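Pilus assembly protein CpaE (Caulobacter crescentus, PDB 4N0P) probably binds and hydrolyses ATP as a whole protein of pilus assembly, the piece in this crystal being its domain of the response-regulator receiver fold. Local coordinates at residues T79-G82 against A83-L87; E117-R120 against R121-E125. One frame throughout, in Å; residues are numbered along the deposited sequence. Where two conformers were deposited one is given.

How the contacts relate
Both contacts lie on the same side of a parallel five-stranded sheet of order 2-1-3-4-5, the core of a receiver-like alpha/beta domain, and their centres are 14 Å apart. Contact 1 comes first along the chain and starts helix 83-94, just after strand 74-77; contact 2 ends helix 112-120 and leads into the edge strand 125-128. The two helices pack side by side, so the sites touch: Leu87 CD2 meets Leu118 CD2 and Glu117 CG, each at 3.8 Å, and the guanidinium of Arg121 reaches the Leu87 carbonyl. One contact thus opens a helix and the other closes its neighbour, at two successive beta-alpha units.

Contact 1 (T79-G82 against A83-L87); sequences TLDG and AQRLL
Asp81, in the loop just before helix 83-94, and Arg85, in its first turn, lie side by side and point the same way, touching through their aliphatic parts: Asp81 CB is 3.7 Å from Arg85 CG. Their charges attract only loosely, since Asp81 OD2 stays 4.2 Å from Arg85 NE, beyond a salt bridge. This oxygen lies at the guanidinium edge, with the carboxylate and guanidinium planes turned 36° apart. Arg85 CG stands anti to its own N (chi1 -175°) and the chain bends at chi2, which carries NE past the carboxylate. Glu60 OE2 lies close to Asp81 OD2, a like charge that would probably raise the pKa of the aspartate; it also makes a weak hydrogen bond with Thr79 OG1.

The apolar part is a single methyl: the Thr79 and Leu86 side chains cross at a slant, with Thr79 CG2 3.7 Å from Leu86 CB and 4.0 Å from Leu86 CD1. OG1 lies beside the Thr79 carbonyl carbon, where it accepts the N-H of Asp81 at 3.2 Å, nearly straight at 168°, which makes an ST turn of the loop after strand 74-77, in the beta-alpha connection of the receiver fold.

Among the backbone groups, Gly82 is the N-cap, and its carbonyl receives Leu86 N at 3.0 Å, the first i to i+4 bond of the helix. Its positive phi suits a residue without CB. One water links Asp81 O, to which it donates, with Arg85 N, from which it accepts, satisfying an amide of the first turn. Beyond the segments, Ala83 and Leu86 rest on Leu114 of helix 112-120.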
ATOM      1  N   THR A  79       1.317   0.606  -9.900  1.00 26.55           N
ATOM      2  CA  THR A  79       1.328   0.149 -11.302  1.00 28.18           C
ATOM      3  C   THR A  79       2.045   1.190 -12.171  1.00 33.96           C
ATOM      4  O   THR A  79       2.020   2.369 -11.833  1.00 32.94           O
ATOM      5  CB  THR A  79      -0.098  -0.147 -11.814  1.00 37.43           C
ATOM      6  OG1 THR A  79      -0.004  -0.620 -13.168  1.00 43.51           O
ATOM      7  CG2 THR A  79      -1.015   1.075 -11.767  1.00 35.35           C
ATOM      8  N   LEU A  80       2.641   0.766 -13.292  1.00 34.65           N
ATOM      9  CA  LEU A  80       3.240   1.702 -14.257  1.00 36.28           C
ATOM     10  C   LEU A  80       2.265   2.036 -15.406  1.00 43.03           C
ATOM     11  O   LEU A  80       2.600   2.839 -16.278  1.00 43.34           O
ATOM     12  CB  LEU A  80       4.498   1.061 -14.885  1.00 36.88           C
ATOM     13  CG  LEU A  80       5.667   0.694 -13.984  1.00 41.61           C
ATOM     14  CD1 LEU A  80       6.509  -0.398 -14.635  1.00 43.14           C
ATOM     15  CD2 LEU A  80       6.527   1.890 -13.722  1.00 41.23           C
ATOM     16  N   ASP A  81       1.082   1.395 -15.430  1.00 41.43           N
ATOM     17  CA  ASP A  81       0.194   1.450 -16.587  1.00 43.05           C
ATOM     18  C   ASP A  81      -0.953   2.508 -16.642  1.00 49.00           C
ATOM     19  O   ASP A  81      -1.661   2.541 -17.653  1.00 50.15           O
ATOM     20  CB  ASP A  81      -0.388   0.054 -16.836  1.00 45.68           C
ATOM     21  CG  ASP A  81       0.653  -0.976 -17.242  1.00 60.42           C
ATOM     22  OD1 ASP A  81       1.662  -0.589 -17.878  1.00 60.65           O
ATOM     23  OD2 ASP A  81       0.442  -2.174 -16.960  1.00 70.63           O
ATOM     24  N   GLY A  82      -1.090   3.390 -15.658  1.00 44.75           N
ATOM     25  CA  GLY A  82      -2.102   4.440 -15.737  1.00 44.24           C
ATOM     26  C   GLY A  82      -3.384   4.160 -14.989  1.00 48.08           C
ATOM     27  O   GLY A  82      -3.650   3.019 -14.602  1.00 46.57           O
ATOM     28  N   ALA A  83      -4.206   5.206 -14.832  1.00 44.81           N
ATOM     29  CA  ALA A  83      -5.449   5.186 -14.079  1.00 44.05           C
ATOM     30  C   ALA A  83      -6.459   4.115 -14.513  1.00 46.00           C
ATOM     31  O   ALA A  83      -6.972   3.410 -13.637  1.00 44.59           O
ATOM     32  CB  ALA A  83      -6.107   6.553 -14.117  1.00 44.89           C
ATOM     33  N   GLN A  84      -6.751   3.975 -15.824  1.00 41.83           N
ATOM     34  CA  GLN A  84      -7.750   2.999 -16.284  0.60 41.15           C
ATOM     35  C   GLN A  84      -7.342   1.557 -15.952  1.00 42.18           C
ATOM     36  O   GLN A  84      -8.166   0.788 -15.465  1.00 41.35           O
ATOM     37  CB  GLN A  84      -8.032   3.155 -17.794  0.60 42.78           C
ATOM     38  CG  GLN A  84      -9.211   2.314 -18.321  0.60 62.73           C
ATOM     39  CD  GLN A  84     -10.521   2.564 -17.607  0.60 88.44           C
ATOM     40  OE1 GLN A  84     -11.039   3.683 -17.568  0.60 87.09           O
ATOM     41  NE2 GLN A  84     -11.084   1.520 -17.019  0.60 82.06           N
ATOM     42  N   ARG A  85      -6.070   1.199 -16.189  1.00 36.41           N
ATOM     43  CA  ARG A  85      -5.571  -0.145 -15.907  1.00 34.48           C
ATOM     44  C   ARG A  85      -5.530  -0.388 -14.382  1.00 33.81           C
ATOM     45  O   ARG A  85      -5.870  -1.482 -13.923  1.00 31.55           O
ATOM     46  CB  ARG A  85      -4.185  -0.334 -16.551  1.00 38.13           C
ATOM     47  CG  ARG A  85      -3.624  -1.743 -16.423  1.00 46.30           C
ATOM     48  CD  ARG A  85      -4.093  -2.713 -17.492  1.00 49.11           C
ATOM     49  NE  ARG A  85      -3.327  -3.953 -17.366  1.00 62.82           N
ATOM     50  CZ  ARG A  85      -3.853  -5.173 -17.348  1.00 77.46           C
ATOM     51  NH1 ARG A  85      -5.162  -5.343 -17.494  1.00 63.29           N
ATOM     52  NH2 ARG A  85      -3.071  -6.235 -17.207  1.00 67.63           N
ATOM     53  N   LEU A  86      -5.170   0.652 -13.609  1.00 29.01           N
ATOM     54  CA  LEU A  86      -5.141   0.575 -12.143  1.00 27.75           C
ATOM     55  C   LEU A  86      -6.541   0.221 -11.619  1.00 31.44           C
ATOM     56  O   LEU A  86      -6.691  -0.721 -10.843  1.00 29.87           O
ATOM     57  CB  LEU A  86      -4.624   1.916 -11.536  1.00 27.99           C
ATOM     58  CG  LEU A  86      -4.847   2.131 -10.022  1.00 31.79           C
ATOM     59  CD1 LEU A  86      -4.051   1.167  -9.228  1.00 32.58           C
ATOM     60  CD2 LEU A  86      -4.445   3.530  -9.602  1.00 35.96           C
ATOM     61  N   LEU A  87      -7.567   0.934 -12.069  1.00 31.26           N
ATOM     62  CA  LEU A  87      -8.916   0.668 -11.571  1.00 30.80           C
ATOM     63  C   LEU A  87      -9.421  -0.718 -11.945  1.00 37.59           C
ATOM     64  O   LEU A  87      -9.965  -1.411 -11.080  1.00 37.71           O
ATOM     65  CB  LEU A  87      -9.878   1.762 -12.028  1.00 30.24           C
ATOM     66  CG  LEU A  87      -9.547   3.105 -11.407  1.00 33.19           C
ATOM     67  CD1 LEU A  87     -10.168   4.248 -12.192  1.00 33.86           C
ATOM     68  CD2 LEU A  87      -9.887   3.125  -9.933  1.00 34.00           C
TER
HETATM   69  O   HOH W   1      -4.554   2.870 -18.119  1.00 53.43           O

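Contact 2 (E117-R120 against R121-E125); sequences ELMR and RGVSE
The carboxylate of Glu117 meets two guanidinium groups, each at its edge. Arg120 grips it side-on, NE to OE1 from above the carboxylate plane and NH2 to OE2 on the syn lone pair at 3.0 Å. Arg121 approaches the anti lone pair of the same OE2, its NE at 2.8 Å and 155°, NH2 adding a weak bond; its plane stands at 89° to the carboxylate. Shared between two arginines, the Glu117 charge is probably well stabilised. Glu117 CG is anti to the backbone N (chi1 -173°) and the chain bends at chi2, bringing OE2 over to Arg121, whose NH1 makes a salt bridge with Asp91 of helix 83-94.

Next to this network the helix ends in a Schellman motif: Gly122, with positive phi, gives its N to Met119 O, and Val123 N bonds to Leu118 O at 3.1 Å. The turn lays Val123 CB against Leu118 CB, 4.0 Å away. Met119, folded at chi2 and chi3, crosses Val123 at about a right angle, CE 3.4 Å from Val123 O, while a water donates to both Met119 O and Val123 O.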
ATOM      1  N   GLU A 117     -12.280   8.291  -6.873  1.00 24.09           N
ATOM      2  CA  GLU A 117     -12.708   6.971  -7.319  1.00 23.38           C
ATOM      3  C   GLU A 117     -12.117   5.890  -6.404  1.00 26.79           C
ATOM      4  O   GLU A 117     -12.845   4.988  -5.989  1.00 27.08           O
ATOM      5  CB  GLU A 117     -12.296   6.755  -8.782  1.00 24.68           C
ATOM      6  CG  GLU A 117     -12.823   5.474  -9.415  1.00 32.85           C
ATOM      7  CD  GLU A 117     -14.299   5.140  -9.275  1.00 57.24           C
ATOM      8  OE1 GLU A 117     -15.141   6.069  -9.245  1.00 48.07           O
ATOM      9  OE2 GLU A 117     -14.612   3.930  -9.205  1.00 52.59           O
ATOM     10  N   LEU A 118     -10.815   5.999  -6.078  1.00 22.32           N
ATOM     11  CA  LEU A 118     -10.152   5.033  -5.188  1.00 21.15           C
ATOM     12  C   LEU A 118     -10.825   5.013  -3.813  1.00 25.32           C
ATOM     13  O   LEU A 118     -11.106   3.934  -3.289  1.00 25.85           O
ATOM     14  CB  LEU A 118      -8.631   5.370  -5.029  1.00 20.86           C
ATOM     15  CG  LEU A 118      -7.753   5.201  -6.280  1.00 23.80           C
ATOM     16  CD1 LEU A 118      -6.315   5.615  -6.007  1.00 24.49           C
ATOM     17  CD2 LEU A 118      -7.846   3.786  -6.845  1.00 27.29           C
ATOM     18  N   MET A 119     -11.127   6.197  -3.252  1.00 22.52           N
ATOM     19  CA  MET A 119     -11.755   6.307  -1.928  1.00 23.58           C
ATOM     20  C   MET A 119     -13.158   5.686  -1.959  1.00 29.33           C
ATOM     21  O   MET A 119     -13.514   4.958  -1.038  1.00 29.95           O
ATOM     22  CB  MET A 119     -11.811   7.768  -1.460  1.00 26.56           C
ATOM     23  CG  MET A 119     -10.455   8.369  -1.134  1.00 30.59           C
ATOM     24  SD  MET A 119      -9.363   7.439   0.031  1.00 35.81           S
ATOM     25  CE  MET A 119      -8.250   6.645  -1.119  1.00 31.52           C
ATOM     26  N   ARG A 120     -13.914   5.911  -3.050  1.00 28.11           N
ATOM     27  CA  ARG A 120     -15.247   5.336  -3.246  1.00 29.06           C
ATOM     28  C   ARG A 120     -15.185   3.791  -3.298  1.00 34.86           C
ATOM     29  O   ARG A 120     -16.115   3.128  -2.808  1.00 34.42           O
ATOM     30  CB  ARG A 120     -15.879   5.874  -4.533  1.00 28.79           C
ATOM     31  CG  ARG A 120     -17.385   5.718  -4.585  1.00 37.76           C
ATOM     32  CD  ARG A 120     -17.946   6.150  -5.935  1.00 48.32           C
ATOM     33  NE  ARG A 120     -17.447   5.325  -7.047  1.00 55.60           N
ATOM     34  CZ  ARG A 120     -17.995   4.177  -7.439  1.00 77.32           C
ATOM     35  NH1 ARG A 120     -19.070   3.701  -6.822  1.00 67.07           N
ATOM     36  NH2 ARG A 120     -17.472   3.497  -8.449  1.00 67.39           N
ATOM     37  N   ARG A 121     -14.098   3.230  -3.878  1.00 31.02           N
ATOM     38  CA  ARG A 121     -13.903   1.783  -3.980  1.00 32.63           C
ATOM     39  C   ARG A 121     -13.446   1.144  -2.657  1.00 37.42           C
ATOM     40  O   ARG A 121     -13.348  -0.090  -2.578  1.00 38.91           O
ATOM     41  CB  ARG A 121     -12.894   1.453  -5.077  1.00 34.42           C
ATOM     42  CG  ARG A 121     -13.390   1.882  -6.423  1.00 47.39           C
ATOM     43  CD  ARG A 121     -12.877   1.000  -7.504  1.00 59.68           C
ATOM     44  NE  ARG A 121     -13.394   1.463  -8.786  1.00 65.67           N
ATOM     45  CZ  ARG A 121     -13.074   0.936  -9.958  1.00 75.31           C
ATOM     46  NH1 ARG A 121     -12.229  -0.080 -10.025  1.00 61.59           N
ATOM     47  NH2 ARG A 121     -13.591   1.428 -11.073  1.00 61.83           N
ATOM     48  N   GLY A 122     -13.169   1.958  -1.637  1.00 31.33           N
ATOM     49  CA  GLY A 122     -12.747   1.437  -0.342  1.00 30.02           C
ATOM     50  C   GLY A 122     -11.250   1.334  -0.135  1.00 32.09           C
ATOM     51  O   GLY A 122     -10.816   0.754   0.861  1.00 31.19           O
ATOM     52  N   VAL A 123     -10.442   1.911  -1.059  1.00 26.25           N
ATOM     53  CA  VAL A 123      -8.982   1.996  -0.900  1.00 24.52           C
ATOM     54  C   VAL A 123      -8.736   2.869   0.342  1.00 27.16           C
ATOM     55  O   VAL A 123      -9.364   3.925   0.489  1.00 24.83           O
ATOM     56  CB  VAL A 123      -8.290   2.536  -2.182  1.00 26.99           C
ATOM     57  CG1 VAL A 123      -6.837   2.926  -1.917  1.00 26.10           C
ATOM     58  CG2 VAL A 123      -8.391   1.523  -3.338  1.00 26.20           C
ATOM     59  N   SER A 124      -7.862   2.388   1.269  1.00 22.77           N
ATOM     60  CA  SER A 124      -7.618   3.054   2.542  1.00 23.03           C
ATOM     61  C   SER A 124      -6.866   4.344   2.404  1.00 26.93           C
ATOM     62  O   SER A 124      -7.197   5.308   3.093  1.00 24.68           O
ATOM     63  CB  SER A 124      -6.871   2.138   3.504  1.00 27.56           C
ATOM     64  OG  SER A 124      -7.716   1.089   3.917  1.00 33.22           O
ATOM     65  N   GLU A 125      -5.880   4.390   1.490  1.00 23.84           N
ATOM     66  CA  GLU A 125      -5.080   5.588   1.306  1.00 22.93           C
ATOM     67  C   GLU A 125      -4.461   5.560  -0.078  1.00 24.83           C
ATOM     68  O   GLU A 125      -4.236   4.490  -0.648  1.00 21.34           O
ATOM     69  CB  GLU A 125      -3.984   5.656   2.414  1.00 24.94           C
ATOM     70  CG  GLU A 125      -3.159   6.939   2.491  1.00 38.35           C
ATOM     71  CD  GLU A 125      -3.953   8.227   2.614  1.00 61.69           C
ATOM     72  OE1 GLU A 125      -4.524   8.693   1.595  1.00 40.93           O
ATOM     73  OE2 GLU A 125      -4.010   8.767   3.742  1.00 62.47           O
TER
HETATM   74  O   HOH W   2     -12.026   4.514   1.400  1.00 44.99           O